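Local coordinates for protein acetyltransferase, GNAT family (Enterococcus faecalis, PDB 1U6M) that probably transfers an acyl group, most likely acetyl from acetyl-CoA, to an acceptor substrate, at residues Val73-Asp84 against Glu105-Asp116. Sequence-based numbering, arbitrary orientation.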
loop_
_atom_site.group_PDB
_atom_site.type_symbol
_atom_site.label_atom_id
_atom_site.label_comp_id
_atom_site.label_asym_id
_atom_site.label_seq_id
_atom_site.Cartn_x
_atom_site.Cartn_y
_atom_site.Cartn_z
ATOM N N VAL A 73 -0.716 -1.294 -4.035
ATOM C CA VAL A 73 -1.180 -2.154 -2.923
ATOM C C VAL A 73 -2.570 -1.702 -2.412
ATOM O O VAL A 73 -2.777 -0.497 -2.183
ATOM C CB VAL A 73 -0.248 -2.069 -1.674
ATOM C CG1 VAL A 73 -0.692 -3.183 -0.626
ATOM C CG2 VAL A 73 1.191 -2.227 -2.098
ATOM N N GLY A 74 -3.496 -2.654 -2.261
ATOM C CA GLY A 74 -4.831 -2.341 -1.808
ATOM C C GLY A 74 -5.619 -3.608 -1.451
ATOM O O GLY A 74 -5.134 -4.742 -1.677
ATOM N N TYR A 75 -6.847 -3.417 -0.936
ATOM C CA TYR A 75 -7.598 -4.528 -0.353
ATOM C C TYR A 75 -9.049 -4.095 -0.244
ATOM O O TYR A 75 -9.327 -2.864 -0.133
ATOM C CB TYR A 75 -7.032 -4.944 1.059
ATOM C CG TYR A 75 -6.537 -3.765 1.889
ATOM C CD1 TYR A 75 -7.438 -2.964 2.620
ATOM C CD2 TYR A 75 -5.165 -3.432 1.921
ATOM C CE1 TYR A 75 -6.979 -1.808 3.339
ATOM C CE2 TYR A 75 -4.707 -2.292 2.643
ATOM C CZ TYR A 75 -5.616 -1.505 3.335
ATOM O OH TYR A 75 -5.164 -0.384 4.031
ATOM N N PRO A 76 -9.986 -5.082 -0.237
ATOM C CA PRO A 76 -11.402 -4.772 0.196
ATOM C C PRO A 76 -11.405 -4.061 1.526
ATOM O O PRO A 76 -10.671 -4.452 2.380
ATOM C CB PRO A 76 -12.053 -6.134 0.338
ATOM C CG PRO A 76 -11.232 -7.034 -0.740
ATOM C CD PRO A 76 -9.792 -6.488 -0.676
ATOM N N ALA A 77 -12.207 -3.010 1.695
ATOM C CA ALA A 77 -12.332 -2.279 2.985
ATOM C C ALA A 77 -12.591 -3.172 4.222
ATOM O O ALA A 77 -12.150 -2.853 5.334
ATOM C CB ALA A 77 -13.412 -1.250 2.884
ATOM N N GLU A 78 -13.354 -4.251 4.049
ATOM C CA GLU A 78 -13.634 -5.152 5.200
ATOM C C GLU A 78 -12.390 -5.882 5.722
ATOM O O GLU A 78 -12.466 -6.446 6.801
ATOM C CB GLU A 78 -14.765 -6.147 4.877
ATOM C CG GLU A 78 -14.460 -7.113 3.733
ATOM C CD GLU A 78 -14.757 -6.553 2.339
ATOM O OE1 GLU A 78 -14.785 -7.387 1.395
ATOM O OE2 GLU A 78 -14.929 -5.305 2.162
ATOM N N ASP A 79 -11.257 -5.816 4.987
ATOM C CA ASP A 79 -9.998 -6.517 5.365
ATOM C C ASP A 79 -9.106 -5.665 6.233
ATOM O O ASP A 79 -8.074 -6.116 6.665
ATOM C CB ASP A 79 -9.149 -6.928 4.145
ATOM C CG ASP A 79 -9.734 -8.073 3.369
ATOM O OD1 ASP A 79 -10.758 -8.576 3.808
ATOM O OD2 ASP A 79 -9.197 -8.467 2.294
ATOM N N GLU A 80 -9.500 -4.432 6.493
ATOM C CA GLU A 80 -8.620 -3.477 7.170
ATOM C C GLU A 80 -8.181 -3.798 8.619
ATOM O O GLU A 80 -7.153 -3.276 9.127
ATOM C CB GLU A 80 -9.245 -2.082 7.169
ATOM C CG GLU A 80 -8.067 -1.057 7.233
ATOM C CD GLU A 80 -8.469 0.384 7.436
ATOM O OE1 GLU A 80 -7.533 1.230 7.486
ATOM O OE2 GLU A 80 -9.703 0.660 7.537
ATOM N N LYS A 81 -8.983 -4.599 9.297
ATOM C CA LYS A 81 -8.701 -4.888 10.668
ATOM C C LYS A 81 -7.823 -6.156 10.803
ATOM O O LYS A 81 -7.253 -6.390 11.848
ATOM C CB LYS A 81 -10.026 -5.005 11.441
ATOM C CG LYS A 81 -10.351 -3.775 12.267
ATOM C CD LYS A 81 -10.999 -2.673 11.525
ATOM C CE LYS A 81 -11.109 -1.470 12.479
ATOM N NZ LYS A 81 -12.088 -0.357 12.115
ATOM N N ILE A 82 -7.710 -6.952 9.755
ATOM C CA ILE A 82 -6.929 -8.169 9.804
ATOM C C ILE A 82 -5.544 -8.108 9.110
ATOM O O ILE A 82 -4.798 -9.117 9.148
ATOM C CB ILE A 82 -7.751 -9.443 9.345
ATOM C CG1 ILE A 82 -8.303 -9.332 7.909
ATOM C CG2 ILE A 82 -8.913 -9.665 10.253
ATOM C CD1 ILE A 82 -7.493 -10.128 6.850
ATOM N N ILE A 83 -5.187 -6.954 8.506
ATOM C CA ILE A 83 -4.057 -6.888 7.543
ATOM C C ILE A 83 -2.633 -6.855 8.162
ATOM O O ILE A 83 -1.647 -7.299 7.557
ATOM C CB ILE A 83 -4.254 -5.731 6.450
ATOM C CG1 ILE A 83 -4.543 -4.388 7.128
ATOM C CG2 ILE A 83 -5.278 -6.196 5.324
ATOM C CD1 ILE A 83 -4.640 -3.215 6.191
ATOM N N ASP A 84 -2.557 -6.356 9.383
ATOM C CA ASP A 84 -1.288 -6.222 10.128
ATOM C C ASP A 84 -0.917 -7.394 11.010
ATOM O O ASP A 84 0.258 -7.497 11.428
ATOM C CB ASP A 84 -1.265 -4.937 10.935
ATOM C CG ASP A 84 -1.184 -3.671 10.030
ATOM O OD1 ASP A 84 -0.459 -3.671 8.984
ATOM O OD2 ASP A 84 -1.848 -2.675 10.382
ATOM N N GLU A 105 -5.721 1.854 11.850
ATOM C CA GLU A 105 -6.498 1.121 10.823
ATOM C C GLU A 105 -7.896 1.753 10.638
ATOM O O GLU A 105 -8.935 1.073 10.728
ATOM C CB GLU A 105 -6.602 -0.394 11.166
ATOM C CG GLU A 105 -5.288 -1.221 11.108
ATOM C CD GLU A 105 -5.436 -2.649 11.695
ATOM O OE1 GLU A 105 -6.273 -2.821 12.625
ATOM O OE2 GLU A 105 -4.719 -3.598 11.239
ATOM N N GLU A 106 -7.911 3.063 10.389
ATOM C CA GLU A 106 -9.184 3.780 10.318
ATOM C C GLU A 106 -9.374 4.628 9.036
ATOM O O GLU A 106 -9.918 5.736 9.086
ATOM C CB GLU A 106 -9.380 4.603 11.601
ATOM C CG GLU A 106 -9.650 3.731 12.871
ATOM C CD GLU A 106 -9.364 4.464 14.195
ATOM O OE1 GLU A 106 -8.757 5.561 14.186
ATOM O OE2 GLU A 106 -9.747 3.923 15.255
ATOM N N GLU A 107 -8.963 4.086 7.890
ATOM C CA GLU A 107 -8.838 4.917 6.713
ATOM C C GLU A 107 -9.768 4.579 5.531
ATOM O O GLU A 107 -9.886 5.354 4.596
ATOM C CB GLU A 107 -7.362 5.033 6.308
ATOM C CG GLU A 107 -6.616 3.746 6.079
ATOM C CD GLU A 107 -5.100 3.959 5.998
ATOM O OE1 GLU A 107 -4.374 3.266 5.254
ATOM O OE2 GLU A 107 -4.620 4.835 6.710
ATOM N N THR A 108 -10.442 3.436 5.604
ATOM C CA THR A 108 -11.326 2.980 4.534
ATOM C C THR A 108 -12.794 3.341 4.757
ATOM O O THR A 108 -13.179 3.640 5.875
ATOM C CB THR A 108 -11.197 1.457 4.253
ATOM O OG1 THR A 108 -11.896 0.707 5.268
ATOM C CG2 THR A 108 -9.745 1.036 4.184
ATOM N N LEU A 109 -13.577 3.331 3.676
ATOM C CA LEU A 109 -15.044 3.339 3.727
ATOM C C LEU A 109 -15.629 1.970 3.304
ATOM O O LEU A 109 -15.011 1.255 2.503
ATOM C CB LEU A 109 -15.630 4.416 2.819
ATOM C CG LEU A 109 -15.438 5.892 3.159
ATOM C CD1 LEU A 109 -16.394 6.704 2.317
ATOM C CD2 LEU A 109 -15.627 6.204 4.671
ATOM N N PRO A 110 -16.826 1.591 3.846
ATOM C CA PRO A 110 -17.436 0.290 3.465
ATOM C C PRO A 110 -17.595 0.126 1.946
ATOM O O PRO A 110 -17.826 1.101 1.262
ATOM C CB PRO A 110 -18.831 0.344 4.143
ATOM C CG PRO A 110 -18.698 1.312 5.255
ATOM C CD PRO A 110 -17.659 2.333 4.837
ATOM N N ASN A 111 -17.498 -1.078 1.411
ATOM C CA ASN A 111 -17.811 -1.280 -0.020
ATOM C C ASN A 111 -16.857 -0.725 -1.147
ATOM O O ASN A 111 -17.134 -0.898 -2.340
ATOM C CB ASN A 111 -19.273 -0.840 -0.284
ATOM C CG ASN A 111 -20.278 -1.537 0.676
ATOM O OD1 ASN A 111 -21.059 -0.858 1.367
ATOM N ND2 ASN A 111 -20.219 -2.888 0.747
ATOM N N GLU A 112 -15.749 -0.093 -0.773
ATOM C CA GLU A 112 -14.684 0.203 -1.735
ATOM C C GLU A 112 -13.596 -0.896 -1.752
ATOM O O GLU A 112 -13.428 -1.644 -0.775
ATOM C CB GLU A 112 -14.103 1.591 -1.459
ATOM C CG GLU A 112 -13.119 1.611 -0.320
ATOM C CD GLU A 112 -12.914 2.956 0.264
ATOM O OE1 GLU A 112 -12.198 3.054 1.278
ATOM O OE2 GLU A 112 -13.481 3.924 -0.254
ATOM N N TRP A 113 -12.896 -1.038 -2.877
ATOM C CA TRP A 113 -11.549 -1.600 -2.887
ATOM C C TRP A 113 -10.611 -0.428 -2.543
ATOM O O TRP A 113 -10.604 0.607 -3.229
ATOM C CB TRP A 113 -11.228 -2.170 -4.226
ATOM C CG TRP A 113 -9.945 -3.012 -4.276
ATOM C CD1 TRP A 113 -9.845 -4.364 -4.140
ATOM C CD2 TRP A 113 -8.598 -2.537 -4.516
ATOM N NE1 TRP A 113 -8.526 -4.766 -4.274
ATOM C CE2 TRP A 113 -7.746 -3.663 -4.497
ATOM C CE3 TRP A 113 -8.038 -1.267 -4.723
ATOM C CZ2 TRP A 113 -6.359 -3.558 -4.708
ATOM C CZ3 TRP A 113 -6.645 -1.155 -4.929
ATOM C CH2 TRP A 113 -5.830 -2.283 -4.922
ATOM N N TYR A 114 -9.935 -0.524 -1.402
ATOM C CA TYR A 114 -9.162 0.596 -0.926
ATOM C C TYR A 114 -7.681 0.559 -1.401
ATOM O O TYR A 114 -6.980 -0.460 -1.213
ATOM C CB TYR A 114 -9.195 0.648 0.589
ATOM C CG TYR A 114 -8.356 1.787 1.146
ATOM C CD1 TYR A 114 -7.175 1.531 1.871
ATOM C CD2 TYR A 114 -8.715 3.114 0.942
ATOM C CE1 TYR A 114 -6.408 2.583 2.398
ATOM C CE2 TYR A 114 -7.915 4.178 1.469
ATOM C CZ TYR A 114 -6.785 3.886 2.176
ATOM O OH TYR A 114 -6.002 4.915 2.669
ATOM N N LEU A 115 -7.230 1.662 -2.015
ATOM C CA LEU A 115 -5.842 1.807 -2.437
ATOM C C LEU A 115 -5.024 2.291 -1.263
ATOM O O LEU A 115 -5.109 3.433 -0.872
ATOM C CB LEU A 115 -5.690 2.749 -3.639
ATOM C CG LEU A 115 -4.255 3.207 -4.040
ATOM C CD1 LEU A 115 -3.419 2.041 -4.393
ATOM C CD2 LEU A 115 -4.261 4.302 -5.205
ATOM N N ASP A 116 -4.209 1.394 -0.719
ATOM C CA ASP A 116 -3.331 1.667 0.405
ATOM C C ASP A 116 -2.095 2.484 -0.033
ATOM O O ASP A 116 -1.778 3.501 0.539
ATOM C CB ASP A 116 -2.880 0.316 0.970
ATOM C CG ASP A 116 -2.106 0.454 2.255
ATOM O OD1 ASP A 116 -2.550 -0.080 3.286
ATOM O OD2 ASP A 116 -1.063 1.114 2.265
HETATM O O HOH W 1 -5.898 -6.599 -3.631
HETATM O O HOH W 2 -4.361 -6.434 11.747
HETATM O O HOH W 3 -7.207 -5.573 14.414
#
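Strands 73-76 and 112-116 run antiparallel, with Tyr75 and Tyr114 as a hydrogen-bonded pair (Tyr114 N to Tyr75 O 2.7 Å) between the non-hydrogen-bonded pairs Gly74-Leu115 and Pro76-Trp113; Asp116 N to Val73 O and Ala77 N to Glu112 O are the flanking bonds within these segments. On the sheet face of Trp113, the indole lies across the neighbouring strand, one face over the Gly74-Tyr75 peptide, with CH2 of Trp113 3.3 Å from Gly74 CA. Gly74 has no side chain to get in the way, and CG of Trp113, anti to its backbone N (chi1 -169°), brings the ring over. Leu137, Val140 and Ala141 of helix 137-142 also touch the indole.

The other face carries the two tyrosines, which extend alongside one another in a common direction, their ring planes inclined at 51°. Tyr75 OH donates to Asp116 OD1 at 2.7 Å, reaching it on the anti side, 28° out of the carboxylate plane; that oxygen also holds a salt bridge to Arg53, so phenol and guanidinium share one anchor.

Past the strands, Glu80, fully extended (chi2 -172°), pushes its carboxylate into the backbone of 105-108. Glu80 OE1 takes Glu107 N at 3.2 Å through its syn lone pair, and OE2 takes a weak bond from Thr108 N. Farther out, Asp84 OD2 and Glu105 OE2 come within 3.1 Å of each other; Arg53, salt-bridged to OD1 of Asp84, probably offsets some of the repulsion. One water joins Glu105 OE2 to Lys81 O and Asp84 N.

This antiparallel pairing of 67-76 with 112-120, the latter running parallel to 148-154 on its other side, belongs to the central mixed sheet of the GNAT fold.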